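Local coordinates for protein putative dehydrogenase (Amycolatopsis orientalis, PDB 5FWN) that reduces imines to amines, probably with NADPH as hydride donor, as a member of the HIBADH-related family, at residues A[236-241]-A[282-287]; A[120-125]-A[134-139]; A[74-79]-A[103-108]. All coordinates share one frame; numbering follows the deposited sequence.

Contact 1. Residues A[236-241]-A[282-287]; sequences GSLEMN and YYSVIE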
loop_
_atom_site.group_PDB
_atom_site.type_symbol
_atom_site.label_atom_id
_atom_site.label_comp_id
_atom_site.label_asym_id
_atom_site.label_seq_id
_atom_site.Cartn_x
_atom_site.Cartn_y
_atom_site.Cartn_z
ATOM N N GLY A 236 -16.519 0.964 4.991
ATOM C CA GLY A 236 -17.780 1.728 4.950
ATOM C C GLY A 236 -18.318 1.807 3.529
ATOM O O GLY A 236 -17.699 1.285 2.574
ATOM N N SER A 237 -19.476 2.429 3.376
ATOM C CA SER A 237 -20.179 2.421 2.085
ATOM C C SER A 237 -19.454 3.274 1.070
ATOM O O SER A 237 -18.664 4.158 1.433
ATOM C CB SER A 237 -21.567 2.989 2.263
ATOM O OG SER A 237 -21.480 4.342 2.694
ATOM N N LEU A 238 -19.754 3.050 -0.197
ATOM C CA LEU A 238 -19.194 3.887 -1.250
ATOM C C LEU A 238 -19.433 5.388 -1.004
ATOM O O LEU A 238 -18.516 6.211 -1.132
ATOM C CB LEU A 238 -19.734 3.471 -2.620
ATOM C CG LEU A 238 -19.275 2.121 -3.169
ATOM C CD1 LEU A 238 -19.924 1.869 -4.527
ATOM C CD2 LEU A 238 -17.777 2.080 -3.336
ATOM N N GLU A 239 -20.653 5.709 -0.589
ATOM C CA GLU A 239 -21.091 7.071 -0.417
ATOM C C GLU A 239 -20.317 7.801 0.677
ATOM O O GLU A 239 -19.900 8.935 0.499
ATOM C CB GLU A 239 -22.604 7.070 -0.056
ATOM C CG GLU A 239 -23.562 6.525 -1.155
ATOM C CD GLU A 239 -23.653 4.990 -1.340
ATOM O OE1 GLU A 239 -23.142 4.157 -0.537
ATOM O OE2 GLU A 239 -24.253 4.603 -2.361
ATOM N N MET A 240 -20.081 7.139 1.796
ATOM C CA MET A 240 -19.276 7.732 2.852
ATOM C C MET A 240 -17.828 7.955 2.357
ATOM O O MET A 240 -17.168 8.939 2.729
ATOM C CB MET A 240 -19.335 6.864 4.115
ATOM C CG MET A 240 -18.329 7.226 5.224
ATOM S SD MET A 240 -16.808 6.167 5.274
ATOM C CE MET A 240 -15.304 7.063 4.855
ATOM N N ASN A 241 -17.309 7.027 1.559
ATOM C CA ASN A 241 -15.963 7.185 1.049
ATOM C C ASN A 241 -15.913 8.307 -0.007
ATOM O O ASN A 241 -14.928 9.028 -0.062
ATOM C CB ASN A 241 -15.401 5.849 0.555
ATOM C CG ASN A 241 -15.112 4.896 1.711
ATOM O OD1 ASN A 241 -15.836 3.917 1.953
ATOM N ND2 ASN A 241 -14.115 5.205 2.455
ATOM N N TYR A 282 -17.085 -1.217 -0.645
ATOM C CA TYR A 282 -15.916 -0.676 -1.345
ATOM C C TYR A 282 -15.390 -1.737 -2.339
ATOM O O TYR A 282 -15.086 -1.431 -3.494
ATOM C CB TYR A 282 -14.812 -0.219 -0.360
ATOM C CG TYR A 282 -13.768 0.662 -1.088
ATOM C CD1 TYR A 282 -12.831 0.118 -1.955
ATOM C CD2 TYR A 282 -13.768 2.045 -0.936
ATOM C CE1 TYR A 282 -11.930 0.926 -2.645
ATOM C CE2 TYR A 282 -12.896 2.848 -1.610
ATOM C CZ TYR A 282 -11.960 2.304 -2.457
ATOM O OH TYR A 282 -11.091 3.170 -3.131
ATOM N N TYR A 283 -15.358 -2.992 -1.912
ATOM C CA TYR A 283 -14.747 -4.054 -2.681
ATOM C C TYR A 283 -15.391 -4.173 -4.034
ATOM O O TYR A 283 -14.698 -4.480 -5.009
ATOM C CB TYR A 283 -14.816 -5.400 -1.926
ATOM C CG TYR A 283 -13.833 -6.381 -2.434
ATOM C CD1 TYR A 283 -12.534 -6.398 -1.942
ATOM C CD2 TYR A 283 -14.181 -7.288 -3.457
ATOM C CE1 TYR A 283 -11.603 -7.290 -2.441
ATOM C CE2 TYR A 283 -13.260 -8.182 -3.945
ATOM C CZ TYR A 283 -11.974 -8.171 -3.421
ATOM O OH TYR A 283 -11.039 -9.017 -3.907
ATOM N N SER A 284 -16.706 -3.883 -4.123
ATOM C CA SER A 284 -17.456 -3.937 -5.402
ATOM C C SER A 284 -16.896 -3.030 -6.527
ATOM O O SER A 284 -17.135 -3.304 -7.695
ATOM C CB SER A 284 -18.987 -3.637 -5.184
ATOM O OG SER A 284 -19.183 -2.231 -4.924
ATOM N N VAL A 285 -16.096 -2.012 -6.208
ATOM C CA VAL A 285 -15.328 -1.289 -7.235
ATOM C C VAL A 285 -14.641 -2.278 -8.205
ATOM O O VAL A 285 -14.512 -1.995 -9.400
ATOM C CB VAL A 285 -14.247 -0.392 -6.587
ATOM C CG1 VAL A 285 -13.195 0.033 -7.581
ATOM C CG2 VAL A 285 -14.877 0.833 -5.956
ATOM N N ILE A 286 -14.206 -3.423 -7.704
ATOM C CA ILE A 286 -13.489 -4.406 -8.537
ATOM C C ILE A 286 -14.315 -4.855 -9.755
ATOM O O ILE A 286 -13.760 -5.196 -10.834
ATOM C CB ILE A 286 -13.056 -5.616 -7.700
ATOM C CG1 ILE A 286 -11.924 -6.394 -8.419
ATOM C CG2 ILE A 286 -14.269 -6.537 -7.378
ATOM C CD1 ILE A 286 -11.403 -7.583 -7.622
ATOM N N GLU A 287 -15.642 -4.817 -9.577
ATOM C CA GLU A 287 -16.564 -5.222 -10.620
ATOM C C GLU A 287 -16.528 -4.276 -11.789
ATOM O O GLU A 287 -16.926 -4.657 -12.847
ATOM C CB GLU A 287 -18.012 -5.414 -10.121
ATOM C CG GLU A 287 -18.191 -6.457 -9.012
ATOM C CD GLU A 287 -17.533 -7.820 -9.293
ATOM O OE1 GLU A 287 -17.295 -8.178 -10.458
ATOM O OE2 GLU A 287 -17.212 -8.542 -8.341
HETATM O O HOH W 1 -17.393 -1.192 2.248
#
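The carboxamide of N241 comes up to the edge of the Y282 ring, near the ring plane, with N241 CG 4.1 Å from Y282 CD2. The amide and ring planes are almost perpendicular, 89° apart, so the amide meets the rim of the phenol rather than stacking on it. The hydroxyl of Y282 is hydrogen-bonded to N183 ND2 of the second subunit. L238 packs against the backbone of Y282 instead of its ring: CD2 sits 3.9 Å from Y282 CA and 4.1 Å from V285 CG2. An extended chi2 (179°) carries L238 CD1 to within 4.2 Å of S284 OG, a hydroxyl already hydrogen-bonded to S281 O. No direct hydrogen bond joins the segments; a water accepts from Y282 N at 2.9 Å and bridges to G236 O. S237 N-caps helix 238-254, its OG accepting from M240 N at 3.3 Å in a nearly straight bond. The contact thus sets the start of helix 238-254 against the 3-10 turn near the C-terminus, within the reductive aminase-like C-terminal domain and at its interface with the second subunit. Helix 260-275 lies alongside, A272 and V273 touching L238 and L269 meeting N241 and V285, while helix 166-193 of the second subunit packs on Y282, Y283 and I286.

Contact 2. Residues A[120-125]-A[134-139]; sequences AIMVPP and VFLYSG. With YLG ((1R)-1-methyl-1,2,3,4-tetrahydroisoquinoline), chain F.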
loop_
_atom_site.group_PDB
_atom_site.type_symbol
_atom_site.label_atom_id
_atom_site.label_comp_id
_atom_site.label_asym_id
_atom_site.label_seq_id
_atom_site.Cartn_x
_atom_site.Cartn_y
_atom_site.Cartn_z
ATOM N N ALA A 120 9.745 -15.125 -11.014
ATOM C CA ALA A 120 9.693 -13.691 -10.867
ATOM C C ALA A 120 10.478 -13.298 -9.653
ATOM O O ALA A 120 10.243 -13.803 -8.542
ATOM C CB ALA A 120 8.247 -13.198 -10.730
ATOM N N ILE A 121 11.427 -12.393 -9.892
ATOM C CA ILE A 121 12.314 -11.903 -8.854
ATOM C C ILE A 121 11.623 -10.742 -8.158
ATOM O O ILE A 121 11.373 -9.732 -8.794
ATOM C CB ILE A 121 13.644 -11.433 -9.447
ATOM C CG1 ILE A 121 14.334 -12.591 -10.145
ATOM C CG2 ILE A 121 14.575 -10.943 -8.342
ATOM C CD1 ILE A 121 15.379 -12.187 -11.138
ATOM N N MET A 122 11.370 -10.867 -6.848
ATOM C CA MET A 122 10.572 -9.894 -6.096
ATOM C C MET A 122 11.347 -8.826 -5.304
ATOM O O MET A 122 10.798 -8.099 -4.489
ATOM C CB MET A 122 9.598 -10.667 -5.188
ATOM C CG MET A 122 8.732 -11.694 -5.926
ATOM S SD MET A 122 7.910 -11.056 -7.431
ATOM C CE MET A 122 6.873 -9.780 -6.690
ATOM N N VAL A 123 12.629 -8.715 -5.562
ATOM C CA VAL A 123 13.475 -7.778 -4.884
ATOM C C VAL A 123 14.385 -7.197 -5.945
ATOM O O VAL A 123 14.522 -7.780 -7.015
ATOM C CB VAL A 123 14.300 -8.442 -3.749
ATOM C CG1 VAL A 123 13.382 -8.978 -2.692
ATOM C CG2 VAL A 123 15.224 -9.547 -4.284
ATOM N N PRO A 124 15.029 -6.062 -5.641
ATOM C CA PRO A 124 16.094 -5.499 -6.483
ATOM C C PRO A 124 17.365 -6.357 -6.525
ATOM O O PRO A 124 17.614 -7.194 -5.605
ATOM C CB PRO A 124 16.429 -4.143 -5.799
ATOM C CG PRO A 124 15.280 -3.841 -4.907
ATOM C CD PRO A 124 14.684 -5.180 -4.519
ATOM N N PRO A 125 18.193 -6.149 -7.560
ATOM C CA PRO A 125 19.444 -6.899 -7.733
ATOM C C PRO A 125 20.301 -6.979 -6.483
ATOM O O PRO A 125 20.710 -8.066 -6.084
ATOM C CB PRO A 125 20.161 -6.091 -8.805
ATOM C CG PRO A 125 19.044 -5.659 -9.700
ATOM C CD PRO A 125 17.890 -5.344 -8.768
ATOM N N VAL A 134 13.026 -13.038 -2.222
ATOM C CA VAL A 134 11.937 -13.909 -2.491
ATOM C C VAL A 134 11.783 -13.962 -4.029
ATOM O O VAL A 134 11.751 -12.953 -4.703
ATOM C CB VAL A 134 10.607 -13.453 -1.824
ATOM C CG1 VAL A 134 9.460 -14.372 -2.226
ATOM C CG2 VAL A 134 10.694 -13.419 -0.272
ATOM N N PHE A 135 11.656 -15.167 -4.532
ATOM C CA PHE A 135 11.395 -15.439 -5.927
ATOM C C PHE A 135 10.126 -16.300 -5.972
ATOM O O PHE A 135 10.016 -17.314 -5.252
ATOM C CB PHE A 135 12.531 -16.282 -6.550
ATOM C CG PHE A 135 13.818 -15.539 -6.835
ATOM C CD1 PHE A 135 14.372 -14.679 -5.929
ATOM C CD2 PHE A 135 14.534 -15.814 -8.020
ATOM C CE1 PHE A 135 15.571 -14.055 -6.167
ATOM C CE2 PHE A 135 15.734 -15.209 -8.257
ATOM C CZ PHE A 135 16.249 -14.320 -7.325
ATOM N N LEU A 136 9.220 -15.934 -6.866
ATOM C CA LEU A 136 8.028 -16.735 -7.155
ATOM C C LEU A 136 8.269 -17.664 -8.381
ATOM O O LEU A 136 8.811 -17.209 -9.367
ATOM C CB LEU A 136 6.835 -15.794 -7.453
ATOM C CG LEU A 136 6.563 -14.707 -6.414
ATOM C CD1 LEU A 136 5.352 -13.899 -6.815
ATOM C CD2 LEU A 136 6.350 -15.301 -5.023
ATOM N N TYR A 137 7.835 -18.931 -8.314
ATOM C CA TYR A 137 8.054 -19.874 -9.386
ATOM C C TYR A 137 6.762 -20.517 -9.804
ATOM O O TYR A 137 5.887 -20.751 -8.968
ATOM C CB TYR A 137 9.042 -20.975 -8.970
ATOM C CG TYR A 137 10.426 -20.468 -8.796
ATOM C CD1 TYR A 137 11.270 -20.332 -9.882
ATOM C CD2 TYR A 137 10.894 -20.081 -7.517
ATOM C CE1 TYR A 137 12.549 -19.865 -9.708
ATOM C CE2 TYR A 137 12.182 -19.627 -7.341
ATOM C CZ TYR A 137 12.995 -19.484 -8.417
ATOM O OH TYR A 137 14.267 -18.994 -8.229
ATOM N N SER A 138 6.677 -20.843 -11.088
ATOM C CA SER A 138 5.652 -21.708 -11.583
ATOM C C SER A 138 6.204 -22.649 -12.645
ATOM O O SER A 138 7.161 -22.321 -13.346
ATOM C CB SER A 138 4.432 -20.911 -12.118
ATOM O OG SER A 138 4.792 -19.991 -13.080
ATOM N N GLY A 139 5.596 -23.826 -12.734
ATOM C CA GLY A 139 6.108 -24.893 -13.592
ATOM C C GLY A 139 6.100 -26.234 -12.889
ATOM O O GLY A 139 5.780 -26.316 -11.702
HETATM C C4 YLG F . 10.705 -2.518 -7.415
HETATM C C14 YLG F . 10.544 -3.837 -7.703
HETATM C C5 YLG F . 10.774 -4.380 -8.990
HETATM C C6 YLG F . 10.578 -5.753 -9.185
HETATM C C11 YLG F . 10.174 -6.556 -8.121
HETATM C C8 YLG F . 10.250 -3.790 -11.313
HETATM C C10 YLG F . 11.180 -3.574 -10.088
HETATM C C12 YLG F . 9.956 -6.024 -6.850
HETATM C C13 YLG F . 10.151 -4.664 -6.645
HETATM N N2 YLG F . 11.191 -2.134 -9.742
HETATM C C3 YLG F . 10.366 -1.671 -8.617
#
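I121 lies over one face of the F135 ring, the two side chains running side by side in the same direction. The nearest atoms are I121 CG1 and F135 CE2 at 3.5 Å, and the CH-pi approach of CG1 is 27° off the ring normal; on the same face CG2 comes over the CE1-CZ rim. On the face bearing A120 and L136, M122, just past the strand end, crosses L136 at about a right angle, with M122 CG 3.7 Å from L136 CG. M122 SD follows at 3.9 Å from L136 CD1, because the methionine is bent at chi2 and chi3. With an alanine replacing F135 the ring over which I121 lies is gone, and a gap would probably open beside L20 and L154. Outward from the apolar groups, backbone bonds hold the strands: A120 N to L136 O at 2.8 Å and L136 N to A120 O at 2.9 Å form the hydrogen-bonded pair. M122 N continues the pairing to V134 O at 3.0 Å, while F135 CA-H leans on A120 O. Beyond the strand, M122 O is 3.3 Å from C12 of the bound 1-methyl-tetrahydroisoquinoline, and A235 O of the second subunit is hydrogen-bonded to the ligand. This is the antiparallel pair 115-121/134-139 near one end of the Rossmann-type sheet, where strand 156-159 forms the border beyond 134-139, with the start of the connecting loop lining the amine pocket.

Contact 3. Residues A[74-79]-A[103-108]; sequences ALYSAL and NEALRW. With NAP (NADP nicotinamide-adenine-dinucleotide phosphate), chain C; SO4 (sulfate ion), chain E.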
loop_
_atom_site.group_PDB
_atom_site.type_symbol
_atom_site.label_atom_id
_atom_site.label_comp_id
_atom_site.label_asym_id
_atom_site.label_seq_id
_atom_site.Cartn_x
_atom_site.Cartn_y
_atom_site.Cartn_z
ATOM N N ALA A 74 14.182 -11.858 -26.848
ATOM C CA ALA A 74 15.624 -11.924 -26.525
ATOM C C ALA A 74 15.983 -13.350 -26.179
ATOM O O ALA A 74 17.033 -13.829 -26.561
ATOM C CB ALA A 74 15.965 -10.991 -25.371
ATOM N N LEU A 75 15.091 -14.048 -25.469
ATOM C CA LEU A 75 15.318 -15.433 -25.128
ATOM C C LEU A 75 15.415 -16.299 -26.392
ATOM O O LEU A 75 16.284 -17.184 -26.467
ATOM C CB LEU A 75 14.259 -15.977 -24.145
ATOM C CG LEU A 75 14.346 -17.481 -23.819
ATOM C CD1 LEU A 75 13.995 -17.817 -22.372
ATOM C CD2 LEU A 75 13.452 -18.315 -24.700
ATOM N N TYR A 76 14.507 -16.084 -27.348
ATOM C CA TYR A 76 14.447 -16.956 -28.548
ATOM C C TYR A 76 15.683 -16.708 -29.419
ATOM O O TYR A 76 16.340 -17.647 -29.821
ATOM C CB TYR A 76 13.106 -16.866 -29.322
ATOM C CG TYR A 76 11.897 -17.229 -28.460
ATOM C CD1 TYR A 76 11.809 -18.468 -27.816
ATOM C CD2 TYR A 76 10.832 -16.313 -28.266
ATOM C CE1 TYR A 76 10.723 -18.772 -27.009
ATOM C CE2 TYR A 76 9.742 -16.619 -27.463
ATOM C CZ TYR A 76 9.711 -17.845 -26.828
ATOM O OH TYR A 76 8.644 -18.120 -26.034
ATOM N N SER A 77 16.026 -15.444 -29.619
ATOM C CA SER A 77 17.174 -15.098 -30.407
ATOM C C SER A 77 18.497 -15.584 -29.774
ATOM O O SER A 77 19.333 -16.148 -30.480
ATOM C CB SER A 77 17.200 -13.600 -30.671
ATOM O OG SER A 77 17.780 -12.966 -29.582
ATOM N N ALA A 78 18.668 -15.374 -28.461
ATOM C CA ALA A 78 19.805 -15.869 -27.718
ATOM C C ALA A 78 19.918 -17.380 -27.763
ATOM O O ALA A 78 21.003 -17.904 -28.026
ATOM C CB ALA A 78 19.757 -15.429 -26.259
ATOM N N LEU A 79 18.830 -18.074 -27.428
ATOM C CA LEU A 79 18.922 -19.534 -27.139
ATOM C C LEU A 79 18.621 -20.394 -28.355
ATOM O O LEU A 79 18.988 -21.577 -28.366
ATOM C CB LEU A 79 17.977 -19.974 -26.014
ATOM C CG LEU A 79 18.085 -19.422 -24.586
ATOM C CD1 LEU A 79 17.616 -20.476 -23.588
ATOM C CD2 LEU A 79 19.462 -18.953 -24.203
ATOM N N ASN A 103 3.843 -19.119 -21.361
ATOM C CA ASN A 103 3.303 -20.332 -21.999
ATOM C C ASN A 103 3.991 -20.615 -23.331
ATOM O O ASN A 103 4.223 -21.747 -23.660
ATOM C CB ASN A 103 1.781 -20.214 -22.275
ATOM C CG ASN A 103 0.968 -20.086 -20.984
ATOM O OD1 ASN A 103 1.467 -20.420 -19.944
ATOM N ND2 ASN A 103 -0.264 -19.620 -21.057
ATOM N N GLU A 104 4.316 -19.575 -24.084
ATOM C CA GLU A 104 5.077 -19.715 -25.328
ATOM C C GLU A 104 6.425 -20.324 -25.029
ATOM O O GLU A 104 6.872 -21.174 -25.790
ATOM C CB GLU A 104 5.315 -18.379 -26.019
ATOM C CG GLU A 104 4.235 -18.032 -27.033
ATOM C CD GLU A 104 4.248 -16.594 -27.559
ATOM O OE1 GLU A 104 5.214 -15.770 -27.397
ATOM O OE2 GLU A 104 3.195 -16.317 -28.154
ATOM N N ALA A 105 7.097 -19.871 -23.966
ATOM C CA ALA A 105 8.439 -20.375 -23.662
ATOM C C ALA A 105 8.353 -21.817 -23.186
ATOM O O ALA A 105 9.215 -22.629 -23.557
ATOM C CB ALA A 105 9.180 -19.534 -22.625
ATOM N N LEU A 106 7.348 -22.150 -22.374
ATOM C CA LEU A 106 7.132 -23.576 -22.029
ATOM C C LEU A 106 7.067 -24.433 -23.261
ATOM O O LEU A 106 7.676 -25.482 -23.315
ATOM C CB LEU A 106 5.857 -23.749 -21.210
ATOM C CG LEU A 106 5.421 -25.198 -20.959
ATOM C CD1 LEU A 106 6.406 -25.882 -20.033
ATOM C CD2 LEU A 106 3.986 -25.250 -20.450
ATOM N N ARG A 107 6.315 -23.973 -24.259
ATOM C CA ARG A 107 6.055 -24.747 -25.467
ATOM C C ARG A 107 7.344 -24.958 -26.233
ATOM O O ARG A 107 7.661 -26.094 -26.670
ATOM C CB ARG A 107 5.029 -24.030 -26.380
ATOM C CG ARG A 107 3.923 -24.915 -26.880
ATOM C CD ARG A 107 2.594 -24.394 -26.323
ATOM N NE ARG A 107 2.359 -23.012 -26.784
ATOM C CZ ARG A 107 1.553 -22.123 -26.189
ATOM N NH1 ARG A 107 0.815 -22.442 -25.110
ATOM N NH2 ARG A 107 1.485 -20.884 -26.686
ATOM N N TRP A 108 8.112 -23.871 -26.367
ATOM C CA TRP A 108 9.427 -23.928 -26.967
ATOM C C TRP A 108 10.413 -24.875 -26.257
ATOM O O TRP A 108 10.963 -25.773 -26.889
ATOM C CB TRP A 108 9.989 -22.528 -27.046
ATOM C CG TRP A 108 11.356 -22.428 -27.530
ATOM C CD1 TRP A 108 11.760 -22.289 -28.810
ATOM C CD2 TRP A 108 12.526 -22.368 -26.717
ATOM N NE1 TRP A 108 13.127 -22.191 -28.855
ATOM C CE2 TRP A 108 13.616 -22.224 -27.572
ATOM C CE3 TRP A 108 12.752 -22.451 -25.339
ATOM C CZ2 TRP A 108 14.940 -22.161 -27.096
ATOM C CZ3 TRP A 108 14.053 -22.367 -24.866
ATOM C CH2 TRP A 108 15.133 -22.221 -25.748
HETATM P PA NAP C . 17.478 -5.822 -18.663
HETATM O O1A NAP C . 17.668 -4.410 -19.154
HETATM O O2A NAP C . 16.044 -6.240 -18.400
HETATM O O5B NAP C . 18.140 -6.821 -19.776
HETATM C C5B NAP C . 19.302 -7.584 -19.445
HETATM C C4B NAP C . 19.808 -8.495 -20.567
HETATM O O4B NAP C . 18.902 -8.612 -21.686
HETATM C C3B NAP C . 21.173 -8.069 -21.144
HETATM O O3B NAP C . 22.145 -9.086 -20.883
HETATM C C2B NAP C . 20.894 -7.898 -22.636
HETATM O O2B NAP C . 21.983 -8.162 -23.547
HETATM C C1B NAP C . 19.760 -8.898 -22.792
HETATM N N9A NAP C . 19.162 -8.805 -24.138
HETATM C C8A NAP C . 18.325 -7.842 -24.599
HETATM N N7A NAP C . 18.011 -8.075 -25.901
HETATM C C5A NAP C . 18.662 -9.201 -26.276
HETATM C C6A NAP C . 18.752 -10.014 -27.507
HETATM N N6A NAP C . 18.048 -9.592 -28.575
HETATM N N1A NAP C . 19.515 -11.152 -27.481
HETATM C C2A NAP C . 20.206 -11.527 -26.369
HETATM N N3A NAP C . 20.186 -10.823 -25.209
HETATM C C4A NAP C . 19.434 -9.686 -25.108
HETATM O O3 NAP C . 18.441 -5.937 -17.337
HETATM P PN NAP C . 18.321 -6.814 -15.963
HETATM O O1N NAP C . 18.254 -5.803 -14.830
HETATM O O2N NAP C . 19.439 -7.832 -15.894
HETATM O O5D NAP C . 16.900 -7.624 -16.054
HETATM P P2B NAP C . 23.223 -7.143 -23.765
HETATM O O1X NAP C . 24.079 -7.944 -24.711
HETATM O O2X NAP C . 22.674 -5.915 -24.473
HETATM O O3X NAP C . 23.774 -6.900 -22.340
HETATM S S SO4 E . 12.004 -23.632 -33.081
HETATM O O1 SO4 E . 12.995 -24.392 -33.887
HETATM O O2 SO4 E . 12.752 -22.794 -32.115
HETATM O O3 SO4 E . 11.155 -24.627 -32.367
HETATM O O4 SO4 E . 11.163 -22.752 -33.955
#
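Y76 and W108 form an edge-to-face aromatic pair: the edge of the tyrosine ring is directed at the indole face, the phenol and five-membered ring centroids lie 5.1 Å apart, and the planes stand at 67°. Y76 CE1 makes the close approach, 3.7 Å from W108 CG. CG of W108 is anti to its backbone N (chi1 175°), which carries the indole across to helix 72-79. A CH-pi contact falls on the same indole face, L75 CD2 lying 4.3 Å from the centroid of the six-membered ring. Aliphatic packing adds L79, with L79 CB 3.6 Å from W108 CH2 and L79 CD1 close by. Polar contacts are slight. Y76 OH rests against the backbone of E104 and A105 and against E104 CB; it is 3.1 Å from A105 N, but the angle is too poor for a hydrogen bond. W108 NE1 gives a weak bond to a sulfate, probably from the crystallisation liquor, at 3.3 Å to its O2; R111 holds the same ion. Away from W108, helix 72-79 borders the cofactor: A74 CB lies 3.4 Å from C5A of the NADP adenine, with S77 and A78 also near that ring. The segments run almost parallel, 21° between their axes, which approach to 11.7 Å. Side by side on one face of the sheet, where L75 packs on V67 and A105 on N93 and Y116, they are the helices of successive beta-alpha-beta crossovers in the Rossmann-type cofactor domain.

Along the chain contact 3 comes first, then contact 2, then contact 1. Contacts 3 and 2 share the N-terminal cofactor-binding domain, with centres 19 Å apart and nearest atoms about 7 Å apart: helix 99-111 of contact 3 leads directly into strand 115-121 of contact 2. Contact 1 belongs to the helical C-terminal domain, its centre 32 Å from that of contact 2 and 42 Å from that of contact 3. Contacts 1 and 2 both meet the second subunit, which contributes to the amine pocket and packs on the contact 1 region, whereas the two helix segments of contact 3 are touched by no other protein chain of the assembly.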